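Local coordinates for beta-1,3-glucosyltransferase (Paecilomyces sp. J18, PDB 5JVV), which is a fungal carbohydrate-active enzyme, probably of family GH16, folded as a beta-sandwich of two large curved sheets, at residues A[32-36]-A[37-41]; A[105-108]-A[109-113]. One frame throughout, in Å; residues are numbered along the deposited sequence.

Contacts 1 and 2 lie at the ends of two strands of the same curved sheet, with strands 70-77 and 240-247 between them. Contact 1 (32-41) is the N-terminus of a short helix directly after an edge region of the sheet; contact 2 (105-113) is the start of the hairpin loop joining strand 100-107 to 116-121. Their centres lie about 23 Å apart and their nearest atoms about 7 Å, without touching. D244 on strand 240-247 connects them: Y33 packs against it, while W105 hydrogen-bonds to it. Contact 2 also adjoins strand 116-121, whose EIDIIE sequence is the signature that in GH16 relatives carries the acidic active-site residues; contact 1 begins farther across the sheet.

Contact 1 of 2, residues A[32-36]-A[37-41]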
ATOM      1  N   HIS A  32      -7.933  -6.416  13.698  1.00  9.36           N
ATOM      2  CA  HIS A  32      -8.970  -5.692  14.408  1.00  9.83           C
ATOM      3  C   HIS A  32      -8.730  -4.214  14.137  1.00 11.85           C
ATOM      4  O   HIS A  32      -7.915  -3.565  14.798  1.00 11.84           O
ATOM      5  CB  HIS A  32      -8.887  -5.998  15.901  1.00  9.48           C
ATOM      6  CG  HIS A  32     -10.053  -5.501  16.706  1.00 13.22           C
ATOM      7  ND1 HIS A  32     -11.003  -4.639  16.206  1.00 21.39           N
ATOM      8  CD2 HIS A  32     -10.417  -5.765  17.984  1.00 17.45           C
ATOM      9  CE1 HIS A  32     -11.901  -4.387  17.143  1.00 20.76           C
ATOM     10  NE2 HIS A  32     -11.570  -5.057  18.229  1.00 23.50           N
ATOM     11  N   TYR A  33      -9.432  -3.690  13.145  1.00  8.90           N
ATOM     12  CA  TYR A  33      -9.285  -2.290  12.784  1.00  7.77           C
ATOM     13  C   TYR A  33      -9.989  -1.435  13.836  1.00 12.67           C
ATOM     14  O   TYR A  33     -11.152  -1.688  14.173  1.00 13.24           O
ATOM     15  CB  TYR A  33      -9.895  -2.055  11.415  1.00 11.20           C
ATOM     16  CG  TYR A  33      -9.012  -2.448  10.250  1.00  8.89           C
ATOM     17  CD1 TYR A  33      -7.641  -2.196  10.256  1.00  9.19           C
ATOM     18  CD2 TYR A  33      -9.560  -3.053   9.127  1.00  9.23           C
ATOM     19  CE1 TYR A  33      -6.848  -2.538   9.159  1.00  9.52           C
ATOM     20  CE2 TYR A  33      -8.775  -3.403   8.039  1.00  9.29           C
ATOM     21  CZ  TYR A  33      -7.422  -3.139   8.063  1.00 10.36           C
ATOM     22  OH  TYR A  33      -6.648  -3.470   6.969  1.00  9.22           O
ATOM     23  N   VAL A  34      -9.291  -0.428  14.349  1.00 10.24           N
ATOM     24  CA  VAL A  34      -9.828   0.394  15.444  1.00  8.79           C
ATOM     25  C   VAL A  34      -9.924   1.882  15.095  1.00 10.04           C
ATOM     26  O   VAL A  34      -9.287   2.361  14.156  1.00 11.16           O
ATOM     27  CB  VAL A  34      -9.025   0.221  16.740  1.00 12.67           C
ATOM     28  CG1 VAL A  34      -9.088  -1.231  17.206  1.00 12.00           C
ATOM     29  CG2 VAL A  34      -7.577   0.668  16.542  1.00 12.85           C
ATOM     30  N   SER A  35     -10.734   2.606  15.866  1.00 12.52           N
ATOM     31  CA  SER A  35     -10.945   4.033  15.648  1.00 12.35           C
ATOM     32  C   SER A  35      -9.691   4.805  16.000  1.00 11.09           C
ATOM     33  O   SER A  35      -8.789   4.273  16.659  1.00 12.90           O
ATOM     34  CB  SER A  35     -12.103   4.543  16.496  1.00 12.82           C
ATOM     35  OG  SER A  35     -11.772   4.478  17.875  1.00 14.69           O
ATOM     36  N   ARG A  36      -9.628   6.057  15.560  1.00 10.44           N
ATOM     37  CA  ARG A  36      -8.462   6.892  15.844  1.00 11.43           C
ATOM     38  C   ARG A  36      -8.193   7.083  17.338  1.00 12.28           C
ATOM     39  O   ARG A  36      -7.049   6.958  17.774  1.00 13.96           O
ATOM     40  CB  ARG A  36      -8.568   8.243  15.133  1.00 13.38           C
ATOM     41  CG  ARG A  36      -7.427   9.200  15.461  1.00 13.73           C
ATOM     42  CD  ARG A  36      -7.465  10.410  14.554  1.00 16.48           C
ATOM     43  NE  ARG A  36      -6.517  11.435  14.982  1.00 15.17           N
ATOM     44  CZ  ARG A  36      -6.430  12.640  14.430  1.00 19.14           C
ATOM     45  NH1 ARG A  36      -5.545  13.518  14.889  1.00 19.10           N
ATOM     46  NH2 ARG A  36      -7.240  12.970  13.434  1.00 18.58           N
ATOM     47  N   GLU A  37      -9.224   7.372  18.130  1.00 11.85           N
ATOM     48  CA  GLU A  37      -8.996   7.583  19.563  1.00 12.69           C
ATOM     49  C   GLU A  37      -8.501   6.312  20.264  1.00  9.39           C
ATOM     50  O   GLU A  37      -7.678   6.391  21.184  1.00 13.82           O
ATOM     51  CB  GLU A  37     -10.225   8.183  20.262  1.00 15.83           C
ATOM     52  CG  GLU A  37     -11.411   7.251  20.383  1.00 18.43           C
ATOM     53  CD  GLU A  37     -12.302   7.216  19.149  1.00 23.18           C
ATOM     54  OE1 GLU A  37     -12.052   7.974  18.173  1.00 20.50           O
ATOM     55  OE2 GLU A  37     -13.263   6.409  19.159  1.00 19.31           O
ATOM     56  N   VAL A  38      -8.970   5.149  19.821  1.00 10.64           N
ATOM     57  CA  VAL A  38      -8.480   3.900  20.381  1.00 11.56           C
ATOM     58  C   VAL A  38      -7.025   3.701  19.985  1.00 10.61           C
ATOM     59  O   VAL A  38      -6.192   3.346  20.817  1.00 13.26           O
ATOM     60  CB  VAL A  38      -9.318   2.693  19.935  1.00 12.01           C
ATOM     61  CG1 VAL A  38      -8.598   1.404  20.260  1.00 13.31           C
ATOM     62  CG2 VAL A  38     -10.673   2.709  20.622  1.00 15.85           C
ATOM     63  N   ALA A  39      -6.719   3.971  18.720  1.00 10.45           N
ATOM     64  CA  ALA A  39      -5.370   3.772  18.198  1.00  9.03           C
ATOM     65  C   ALA A  39      -4.373   4.682  18.898  1.00 11.94           C
ATOM     66  O   ALA A  39      -3.261   4.258  19.243  1.00 13.70           O
ATOM     67  CB  ALA A  39      -5.348   4.023  16.708  1.00 10.49           C
ATOM     68  N   GLU A  40      -4.767   5.932  19.116  1.00 12.28           N
ATOM     69  CA  GLU A  40      -3.891   6.876  19.795  1.00 10.65           C
ATOM     70  C   GLU A  40      -3.660   6.463  21.242  1.00 14.63           C
ATOM     71  O   GLU A  40      -2.555   6.593  21.764  1.00 15.22           O
ATOM     72  CB  GLU A  40      -4.441   8.299  19.693  1.00 10.05           C
ATOM     73  CG  GLU A  40      -4.279   8.883  18.279  1.00 13.69           C
ATOM     74  CD  GLU A  40      -5.032  10.180  18.077  1.00 19.43           C
ATOM     75  OE1 GLU A  40      -5.901  10.504  18.915  1.00 26.30           O
ATOM     76  OE2 GLU A  40      -4.764  10.868  17.064  1.00 18.90           O
ATOM     77  N   GLY A  41      -4.700   5.946  21.886  1.00 16.06           N
ATOM     78  CA  GLY A  41      -4.589   5.535  23.277  1.00 12.78           C
ATOM     79  C   GLY A  41      -3.689   4.331  23.487  1.00 13.26           C
ATOM     80  O   GLY A  41      -3.063   4.184  24.539  1.00 22.32           O
TER
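An N-cap and a hydrophobic staple together start the helix 36-41, with S35 as the cap and V34 and A39 as the staple. S35 holds its OG between the backbone N and the carbonyl carbon (chi1 67°), where the hydroxyl can act twice: it receives a weak, long bond from V38 N at 3.5 Å and donates to E37 OE2 at 2.8 Å. E37 bends sharply at its second torsion to bring the carboxylate back over the cap, so the hydroxyl meets OE2 from above the carboxylate plane. Backbone hydrogen bonds from A39 N to S35 O (2.9 Å) and from E40 N to R36 O close the first turn. On the inner side, V34 CG2 faces A39 CB at 4.0 Å, and V34 CB lies 3.7 Å from V38 CG1, the two valines crossing at about a right angle; A39 also rests on V73 of strand 70-77. The outer side is ionic. R36 runs out fully extended, its NH2 salt-bridged to D16, and a turn later E40 reaches the same chain: R36 NE points in the guanidinium plane at E40 OE2, 2.8 Å away and almost straight (178°), while the carboxylate stands nearly perpendicular to that plane.

Contact 2 of 2, residues A[105-108]-A[109-113]; sequences WTVG and DTWPD
The indole of W111 is contacted on one face by its neighbour P112, whose CB sits 3.6 Å above the plane over the ring centre, and obliquely by two residues of the preceding strand, W105 and V107. W111 CD1 meets the W105 ring at its edge, near its plane, 3.7 Å from W105 CZ3. The two indoles are steeply inclined, their planes 69° apart, and the centroids of the six-membered ring of W105 and the five-membered ring of W111 lie 5.3 Å apart. V107 CG2, anti to the backbone N, extends to W111 CD1 at 3.7 Å. A cis peptide bond joins W111 to P112, a geometry that lets the proline ring fold back over the indole. Both indole N-H groups are bonded away from this apolar patch, W105 NE1 to D244 and W111 NE1 to E116, which should fix the rotation of each ring. Past G108 the chain leaves the strand and bends at D109, whose carboxylate forms a salt bridge with K80; this begins the loop of a beta-hairpin. Strand 100-107 is flanked in the sheet by 240-247, where V107 and W105 both touch V242, and by 116-121, to which the loop carrying W111 leads.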
ATOM      1  N   TRP A 105      -2.994   2.187  -1.385  1.00  8.60           N
ATOM      2  CA  TRP A 105      -3.808   1.898  -2.554  1.00  9.36           C
ATOM      3  C   TRP A 105      -4.961   2.884  -2.690  1.00 10.12           C
ATOM      4  O   TRP A 105      -5.118   3.773  -1.857  1.00 12.25           O
ATOM      5  CB  TRP A 105      -4.295   0.441  -2.508  1.00  8.46           C
ATOM      6  CG  TRP A 105      -5.165   0.085  -1.335  1.00  9.47           C
ATOM      7  CD1 TRP A 105      -4.818   0.074  -0.009  1.00  9.24           C
ATOM      8  CD2 TRP A 105      -6.527  -0.353  -1.400  1.00 11.31           C
ATOM      9  NE1 TRP A 105      -5.893  -0.349   0.752  1.00  8.51           N
ATOM     10  CE2 TRP A 105      -6.951  -0.608  -0.080  1.00 10.69           C
ATOM     11  CE3 TRP A 105      -7.427  -0.562  -2.452  1.00 13.85           C
ATOM     12  CZ2 TRP A 105      -8.247  -1.055   0.218  1.00 11.97           C
ATOM     13  CZ3 TRP A 105      -8.710  -1.000  -2.154  1.00 12.43           C
ATOM     14  CH2 TRP A 105      -9.107  -1.240  -0.833  1.00 14.01           C
ATOM     15  N   THR A 106      -5.743   2.748  -3.759  1.00 10.59           N
ATOM     16  CA  THR A 106      -6.865   3.654  -3.995  1.00 11.13           C
ATOM     17  C   THR A 106      -8.125   2.861  -4.281  1.00 11.72           C
ATOM     18  O   THR A 106      -8.071   1.793  -4.885  1.00 12.81           O
ATOM     19  CB  THR A 106      -6.596   4.652  -5.163  1.00 12.60           C
ATOM     20  OG1 THR A 106      -6.876   4.025  -6.423  1.00 14.32           O
ATOM     21  CG2 THR A 106      -5.149   5.174  -5.139  1.00 16.91           C
ATOM     22  N   VAL A 107      -9.258   3.382  -3.835  1.00 11.88           N
ATOM     23  CA  VAL A 107     -10.513   2.669  -4.024  1.00 15.84           C
ATOM     24  C   VAL A 107     -11.678   3.637  -4.216  1.00 16.93           C
ATOM     25  O   VAL A 107     -11.667   4.752  -3.691  1.00 17.20           O
ATOM     26  CB  VAL A 107     -10.775   1.731  -2.827  1.00 16.58           C
ATOM     27  CG1 VAL A 107     -11.158   2.517  -1.589  1.00 13.41           C
ATOM     28  CG2 VAL A 107     -11.834   0.685  -3.168  1.00 26.67           C
ATOM     29  N   GLY A 108     -12.680   3.207  -4.979  1.00 21.95           N
ATOM     30  CA  GLY A 108     -13.896   3.988  -5.139  1.00 25.78           C
ATOM     31  C   GLY A 108     -14.872   3.716  -4.009  1.00 31.42           C
ATOM     32  O   GLY A 108     -14.472   3.272  -2.932  1.00 26.12           O
ATOM     33  N   ASP A 109     -16.157   3.963  -4.251  1.00 35.48           N
ATOM     34  CA  ASP A 109     -17.157   3.838  -3.192  1.00 36.91           C
ATOM     35  C   ASP A 109     -17.584   2.395  -2.945  1.00 37.25           C
ATOM     36  O   ASP A 109     -18.184   2.087  -1.916  1.00 41.09           O
ATOM     37  CB  ASP A 109     -18.376   4.710  -3.494  1.00 38.98           C
ATOM     38  CG  ASP A 109     -18.048   6.187  -3.481  1.00 43.66           C
ATOM     39  OD1 ASP A 109     -18.400   6.883  -4.457  1.00 49.44           O
ATOM     40  OD2 ASP A 109     -17.437   6.651  -2.494  1.00 43.36           O
ATOM     41  N   THR A 110     -17.283   1.513  -3.892  1.00 29.18           N
ATOM     42  CA  THR A 110     -17.498   0.083  -3.674  1.00 34.37           C
ATOM     43  C   THR A 110     -16.228  -0.702  -3.975  1.00 28.20           C
ATOM     44  O   THR A 110     -15.338  -0.219  -4.683  1.00 26.54           O
ATOM     45  CB  THR A 110     -18.689  -0.491  -4.491  1.00 39.19           C
ATOM     46  OG1 THR A 110     -18.396  -0.447  -5.892  1.00 41.68           O
ATOM     47  CG2 THR A 110     -19.956   0.293  -4.213  1.00 41.87           C
ATOM     48  N   TRP A 111     -16.153  -1.904  -3.414  1.00 18.23           N
ATOM     49  CA  TRP A 111     -14.982  -2.758  -3.530  1.00 15.88           C
ATOM     50  C   TRP A 111     -15.454  -4.203  -3.437  1.00 15.76           C
ATOM     51  O   TRP A 111     -16.337  -4.508  -2.623  1.00 17.02           O
ATOM     52  CB  TRP A 111     -13.992  -2.436  -2.392  1.00 13.67           C
ATOM     53  CG  TRP A 111     -12.778  -3.304  -2.420  1.00 13.75           C
ATOM     54  CD1 TRP A 111     -11.595  -3.048  -3.057  1.00 10.10           C
ATOM     55  CD2 TRP A 111     -12.641  -4.595  -1.821  1.00 13.90           C
ATOM     56  NE1 TRP A 111     -10.730  -4.103  -2.885  1.00 10.80           N
ATOM     57  CE2 TRP A 111     -11.345  -5.062  -2.120  1.00 12.17           C
ATOM     58  CE3 TRP A 111     -13.485  -5.399  -1.047  1.00 13.38           C
ATOM     59  CZ2 TRP A 111     -10.876  -6.303  -1.677  1.00 11.87           C
ATOM     60  CZ3 TRP A 111     -13.023  -6.625  -0.607  1.00 10.61           C
ATOM     61  CH2 TRP A 111     -11.732  -7.068  -0.921  1.00 10.57           C
ATOM     62  N   PRO A 112     -14.861  -5.115  -4.237  1.00 13.08           N
ATOM     63  CA  PRO A 112     -13.735  -4.915  -5.160  1.00 12.50           C
ATOM     64  C   PRO A 112     -14.154  -4.632  -6.594  1.00 13.78           C
ATOM     65  O   PRO A 112     -13.304  -4.485  -7.480  1.00 12.23           O
ATOM     66  CB  PRO A 112     -13.047  -6.278  -5.128  1.00 11.36           C
ATOM     67  CG  PRO A 112     -14.189  -7.244  -4.995  1.00 14.34           C
ATOM     68  CD  PRO A 112     -15.150  -6.551  -4.042  1.00 15.13           C
ATOM     69  N   ASP A 113     -15.453  -4.534  -6.830  1.00 12.40           N
ATOM     70  CA  ASP A 113     -15.939  -4.641  -8.198  1.00 13.33           C
ATOM     71  C   ASP A 113     -15.947  -3.364  -9.043  1.00 19.10           C
ATOM     72  O   ASP A 113     -16.430  -3.371 -10.178  1.00 22.63           O
ATOM     73  CB  ASP A 113     -17.283  -5.376  -8.202  1.00 15.47           C
ATOM     74  CG  ASP A 113     -17.151  -6.792  -7.664  1.00 16.04           C
ATOM     75  OD1 ASP A 113     -16.570  -7.640  -8.376  1.00 21.10           O
ATOM     76  OD2 ASP A 113     -17.592  -7.062  -6.517  1.00 18.80           O
TER